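Local coordinates for protein carboxylase (Deinococcus radiodurans, PDB 5H80) that probably catalyses the ATP-dependent carboxylation of biotin, serving as the biotin carboxylase domain of a single-chain bacterial carboxylase, at residues P273-Q277 against A278-A282; H466-Q470 against H471-S475. One frame throughout, in Å; residues are numbered along the deposited sequence.

Interaction 1: residues P273-Q277 against A278-A282; sequences PHLPQ and AVRTA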
loop_
_atom_site.group_PDB
_atom_site.type_symbol
_atom_site.label_atom_id
_atom_site.label_comp_id
_atom_site.label_asym_id
_atom_site.label_seq_id
_atom_site.Cartn_x
_atom_site.Cartn_y
_atom_site.Cartn_z
ATOM N N PRO A 273 20.201 3.547 2.761
ATOM C CA PRO A 273 20.611 2.990 4.110
ATOM C C PRO A 273 21.924 3.476 4.600
ATOM O O PRO A 273 22.875 3.624 3.801
ATOM C CB PRO A 273 20.485 1.496 3.973
ATOM C CG PRO A 273 19.772 1.240 2.671
ATOM C CD PRO A 273 19.875 2.462 1.800
ATOM N N HIS A 274 22.021 3.826 5.907
ATOM C CA HIS A 274 23.323 4.088 6.527
ATOM C C HIS A 274 24.012 5.311 5.900
ATOM O O HIS A 274 25.184 5.196 5.487
ATOM C CB HIS A 274 24.247 2.845 6.459
ATOM C CG HIS A 274 23.700 1.666 7.151
ATOM N ND1 HIS A 274 23.193 1.764 8.430
ATOM C CD2 HIS A 274 23.488 0.394 6.755
ATOM C CE1 HIS A 274 22.745 0.581 8.814
ATOM N NE2 HIS A 274 22.830 -0.242 7.786
ATOM N N LEU A 275 23.222 6.318 5.532
ATOM C CA LEU A 275 23.709 7.551 4.971
ATOM C C LEU A 275 23.774 8.670 5.979
ATOM O O LEU A 275 22.728 9.156 6.499
ATOM C CB LEU A 275 22.787 7.985 3.853
ATOM C CG LEU A 275 23.293 9.180 2.935
ATOM C CD1 LEU A 275 24.611 8.939 2.189
ATOM C CD2 LEU A 275 22.237 9.702 1.980
ATOM N N PRO A 276 24.972 9.203 6.227
ATOM C CA PRO A 276 25.012 10.288 7.206
ATOM C C PRO A 276 24.285 11.559 6.704
ATOM O O PRO A 276 24.374 11.927 5.466
ATOM C CB PRO A 276 26.493 10.648 7.279
ATOM C CG PRO A 276 27.159 9.400 6.904
ATOM C CD PRO A 276 26.321 8.922 5.713
ATOM N N GLN A 277 23.566 12.213 7.597
ATOM C CA GLN A 277 22.824 13.403 7.238
ATOM C C GLN A 277 23.606 14.491 6.511
ATOM O O GLN A 277 23.067 15.137 5.670
ATOM C CB GLN A 277 22.101 14.060 8.409
ATOM C CG GLN A 277 21.192 15.133 8.098
ATOM C CD GLN A 277 20.080 14.789 7.066
ATOM O OE1 GLN A 277 19.939 15.491 6.105
ATOM N NE2 GLN A 277 19.249 13.781 7.351
ATOM N N ALA A 278 24.832 14.734 6.952
ATOM C CA ALA A 278 25.703 15.730 6.315
ATOM C C ALA A 278 25.824 15.360 4.807
ATOM O O ALA A 278 25.756 16.325 3.957
ATOM C CB ALA A 278 27.074 15.673 6.995
ATOM N N VAL A 279 25.853 14.077 4.419
ATOM C CA VAL A 279 26.039 13.690 3.000
ATOM C C VAL A 279 24.701 13.906 2.317
ATOM O O VAL A 279 24.652 14.357 1.180
ATOM C CB VAL A 279 26.466 12.207 2.797
ATOM C CG1 VAL A 279 26.652 11.833 1.308
ATOM C CG2 VAL A 279 27.808 11.935 3.555
ATOM N N ARG A 280 23.631 13.397 2.960
ATOM C CA ARG A 280 22.282 13.721 2.499
ATOM C C ARG A 280 22.072 15.182 2.189
ATOM O O ARG A 280 21.569 15.439 1.098
ATOM C CB ARG A 280 21.237 13.150 3.455
ATOM C CG ARG A 280 19.808 13.494 3.057
ATOM C CD ARG A 280 18.642 12.856 3.816
ATOM N NE ARG A 280 18.629 11.415 3.786
ATOM C CZ ARG A 280 19.079 10.602 4.735
ATOM N NH1 ARG A 280 19.509 11.076 5.946
ATOM N NH2 ARG A 280 19.086 9.336 4.534
ATOM N N THR A 281 22.396 16.117 3.104
ATOM C CA THR A 281 22.040 17.472 2.930
ATOM C C THR A 281 22.923 18.000 1.793
ATOM O O THR A 281 22.437 18.838 1.061
ATOM C CB THR A 281 22.077 18.435 4.142
ATOM O OG1 THR A 281 23.084 19.433 4.035
ATOM C CG2 THR A 281 21.846 17.881 5.292
ATOM N N ALA A 282 24.133 17.496 1.705
ATOM C CA ALA A 282 24.948 17.952 0.527
ATOM C C ALA A 282 24.460 17.537 -0.855
ATOM O O ALA A 282 24.385 18.397 -1.833
ATOM C CB ALA A 282 26.385 17.587 0.699
HETATM O O HOH W 1 20.084 6.750 5.960
HETATM O O HOH W 2 20.515 9.295 8.022
#
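Leu275 and Val279 both place a gamma carbon anti to the backbone N (CG at chi1 -169° and CG1 at 180°), and the two side chains cross at about a right angle, with Leu275 CD1 3.6 Å from Val279 CG1. Arg280 starts out extended and bends at chi3 (-59°), which folds its guanidinium back over the segment that precedes the helix. Leu275 CD2 lies over one face of this group and also packs 3.9 Å from Arg280 CB. Two waters sit at the guanidinium edge, in its plane. One accepts from Arg280 NH2 and from Leu275 N; the other accepts from Arg280 NH1 at 2.9 Å and donates to Leu275 O at 2.7 Å, so both backbone polar atoms of Leu275 are tied to the same arginine. The NE side is taken by a salt bridge to Glu254, on strand 249-256, which helps fix the rotation of the group. At the first turn of the helix, Pro276 O is gripped twice, by Val279 N at 2.8 Å from above the carbonyl plane and by Arg280 N at 3.0 Å within it. Thr281 N then bonds to Gln277 O at 2.8 Å, continuing the pattern. This is a helix N-terminus with proline at the N-cap: the loop after strand 264-270 enters helix 277-293 of the ATP-binding region, and an arginine one turn in clasps the entering chain.

Interaction 2: residues H466-Q470 against H471-S475; sequences HPDVQ and HYELS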
loop_
_atom_site.group_PDB
_atom_site.type_symbol
_atom_site.label_atom_id
_atom_site.label_comp_id
_atom_site.label_asym_id
_atom_site.label_seq_id
_atom_site.Cartn_x
_atom_site.Cartn_y
_atom_site.Cartn_z
ATOM N N HIS A 466 21.798 -11.848 1.056
ATOM C CA HIS A 466 23.220 -11.734 1.091
ATOM C C HIS A 466 23.668 -10.752 2.218
ATOM O O HIS A 466 23.134 -9.669 2.373
ATOM C CB HIS A 466 23.764 -11.363 -0.300
ATOM C CG HIS A 466 25.250 -11.554 -0.424
ATOM N ND1 HIS A 466 26.179 -10.716 0.145
ATOM C CD2 HIS A 466 25.960 -12.502 -1.071
ATOM C CE1 HIS A 466 27.396 -11.152 -0.124
ATOM N NE2 HIS A 466 27.279 -12.243 -0.867
ATOM N N PRO A 467 24.570 -11.207 3.085
ATOM C CA PRO A 467 25.133 -10.371 4.130
ATOM C C PRO A 467 25.583 -9.001 3.728
ATOM O O PRO A 467 25.568 -8.047 4.499
ATOM C CB PRO A 467 26.350 -11.218 4.600
ATOM C CG PRO A 467 26.096 -12.581 4.167
ATOM C CD PRO A 467 25.217 -12.507 2.943
ATOM N N ASP A 468 26.260 -8.917 2.566
ATOM C CA ASP A 468 26.710 -7.653 2.161
ATOM C C ASP A 468 25.506 -6.691 1.858
ATOM O O ASP A 468 25.600 -5.550 2.142
ATOM C CB ASP A 468 27.602 -7.677 0.886
ATOM C CG ASP A 468 28.910 -8.447 1.059
ATOM O OD1 ASP A 468 29.338 -8.746 2.198
ATOM O OD2 ASP A 468 29.511 -8.708 -0.015
ATOM N N VAL A 469 24.357 -7.207 1.422
ATOM C CA VAL A 469 23.195 -6.365 1.244
ATOM C C VAL A 469 22.583 -6.000 2.663
ATOM O O VAL A 469 22.255 -4.865 2.928
ATOM C CB VAL A 469 22.148 -7.062 0.368
ATOM C CG1 VAL A 469 20.857 -6.292 0.275
ATOM C CG2 VAL A 469 22.662 -7.203 -1.026
ATOM N N GLN A 470 22.497 -7.037 3.521
ATOM C CA GLN A 470 22.109 -6.837 4.901
ATOM C C GLN A 470 22.878 -5.729 5.694
ATOM O O GLN A 470 22.211 -4.972 6.399
ATOM C CB GLN A 470 22.169 -8.158 5.594
ATOM C CG GLN A 470 21.164 -9.169 5.121
ATOM C CD GLN A 470 21.466 -10.553 5.631
ATOM O OE1 GLN A 470 22.390 -10.761 6.415
ATOM N NE2 GLN A 470 20.687 -11.506 5.208
ATOM N N HIS A 471 24.183 -5.499 5.432
ATOM C CA HIS A 471 24.956 -4.386 6.001
ATOM C C HIS A 471 25.160 -3.189 5.066
ATOM O O HIS A 471 25.676 -2.211 5.525
ATOM C CB HIS A 471 26.326 -4.883 6.395
ATOM C CG HIS A 471 26.301 -5.858 7.501
ATOM N ND1 HIS A 471 25.885 -5.514 8.763
ATOM C CD2 HIS A 471 26.493 -7.179 7.511
ATOM C CE1 HIS A 471 25.961 -6.569 9.561
ATOM N NE2 HIS A 471 26.303 -7.615 8.824
ATOM N N TYR A 472 24.558 -3.299 3.849
ATOM C CA TYR A 472 24.687 -2.361 2.776
ATOM C C TYR A 472 26.172 -2.083 2.483
ATOM O O TYR A 472 26.514 -0.866 2.296
ATOM C CB TYR A 472 23.833 -1.096 3.044
ATOM C CG TYR A 472 23.136 -0.659 1.795
ATOM C CD1 TYR A 472 21.970 -1.349 1.392
ATOM C CD2 TYR A 472 23.675 0.327 0.957
ATOM C CE1 TYR A 472 21.334 -1.036 0.140
ATOM C CE2 TYR A 472 22.990 0.708 -0.259
ATOM C CZ TYR A 472 21.894 0.001 -0.675
ATOM O OH TYR A 472 21.310 0.250 -1.892
ATOM N N GLU A 473 27.015 -3.115 2.498
ATOM C CA GLU A 473 28.420 -2.901 2.210
ATOM C C GLU A 473 28.581 -3.143 0.702
ATOM O O GLU A 473 28.882 -4.302 0.309
ATOM C CB GLU A 473 29.227 -3.857 3.006
ATOM C CG GLU A 473 29.230 -3.506 4.473
ATOM C CD GLU A 473 29.958 -4.554 5.321
ATOM O OE1 GLU A 473 30.079 -5.735 4.959
ATOM O OE2 GLU A 473 30.430 -4.148 6.366
ATOM N N LEU A 474 28.196 -2.151 -0.124
ATOM C CA LEU A 474 27.906 -2.403 -1.556
ATOM C C LEU A 474 28.514 -1.247 -2.364
ATOM O O LEU A 474 28.747 -0.111 -1.820
ATOM C CB LEU A 474 26.402 -2.293 -1.751
ATOM C CG LEU A 474 25.565 -3.364 -1.053
ATOM C CD1 LEU A 474 24.065 -3.002 -1.202
ATOM C CD2 LEU A 474 25.856 -4.761 -1.532
ATOM N N SER A 475 28.815 -1.516 -3.603
ATOM C CA SER A 475 29.161 -0.502 -4.554
ATOM C C SER A 475 28.446 -0.885 -5.856
ATOM O O SER A 475 27.902 -1.994 -5.965
ATOM C CB SER A 475 30.746 -0.541 -4.898
ATOM O OG SER A 475 31.006 -1.777 -5.514
HETATM O O HOH W 3 28.773 -8.159 5.030
HETATM O O HOH W 4 31.312 -6.078 -0.180
#
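The carboxylates of Asp468 and Glu473 are turned 54° against each other, on side chains that cross at about a right angle, with Asp468 OD1 4.2 Å from Glu473 OE1. The His471 ring approaches the carbonyl of Pro467 obliquely, its CD2 3.3 Å from Pro467 O. Leu474 CD1 sits over the centre of one face of the Tyr472 ring, 3.5 Å above its plane, while Phe269 meets Tyr472 edge-to-face. At the start of the short helix 467-471, the His466 ring carries Pro467 CD on one face and Asp468 CA at its edge; its ND1 accepts from Asp468 N at 3.0 Å, a side-chain N-cap.

The other end closes with a Schellman motif. Tyr472 takes a positive phi (52°), which turns the chain so that Glu473 N reaches Asp468 O at 2.8 Å, in the carbonyl plane. The motif's second bond runs from Tyr472 N to Val469 O, 2.9 Å, from well above that carbonyl's plane. Leu474, with CG beside its backbone N (chi1 -66°), directs its other methyl, CD2, back to Val469 CG2 at 4.1 Å.

Between the two acids, a water lies close enough to donate to both OD1 and OE1, but it has more acceptors in reach than protons. A second water donates to Glu473 O and, weakly, to Asp468 OD2. Trp478 NE1 bonds to OD2 and Arg482 forms a long, weak ion pair with it; both probably help keep Asp468 charged, so any slight rise in proton affinity from the repulsion would fall on Glu473.

How the interactions relate
Interactions 1 and 2 lie nearly two hundred residues apart in sequence, in the ATP-binding and C-terminal regions of the biotin carboxylase, yet their centres are about 18 Å apart and the start of interaction 1 touches the middle of interaction 2. Pro273 CG rests 3.6 Å from Tyr472 CD1, and His274 CD2 lies 3.6 Å from His471 O, so the loop leading into helix 277-293 packs on the turn that ends helix 467-471. Strand 249-256 serves both: Glu254 pairs with Arg280 of interaction 1, while the hydroxyl of Tyr472 in interaction 2 is hydrogen-bonded to the Asp256 carboxylate. A bound 1,2-ethanediol beside Pro276 probably came from the crystallisation liquor.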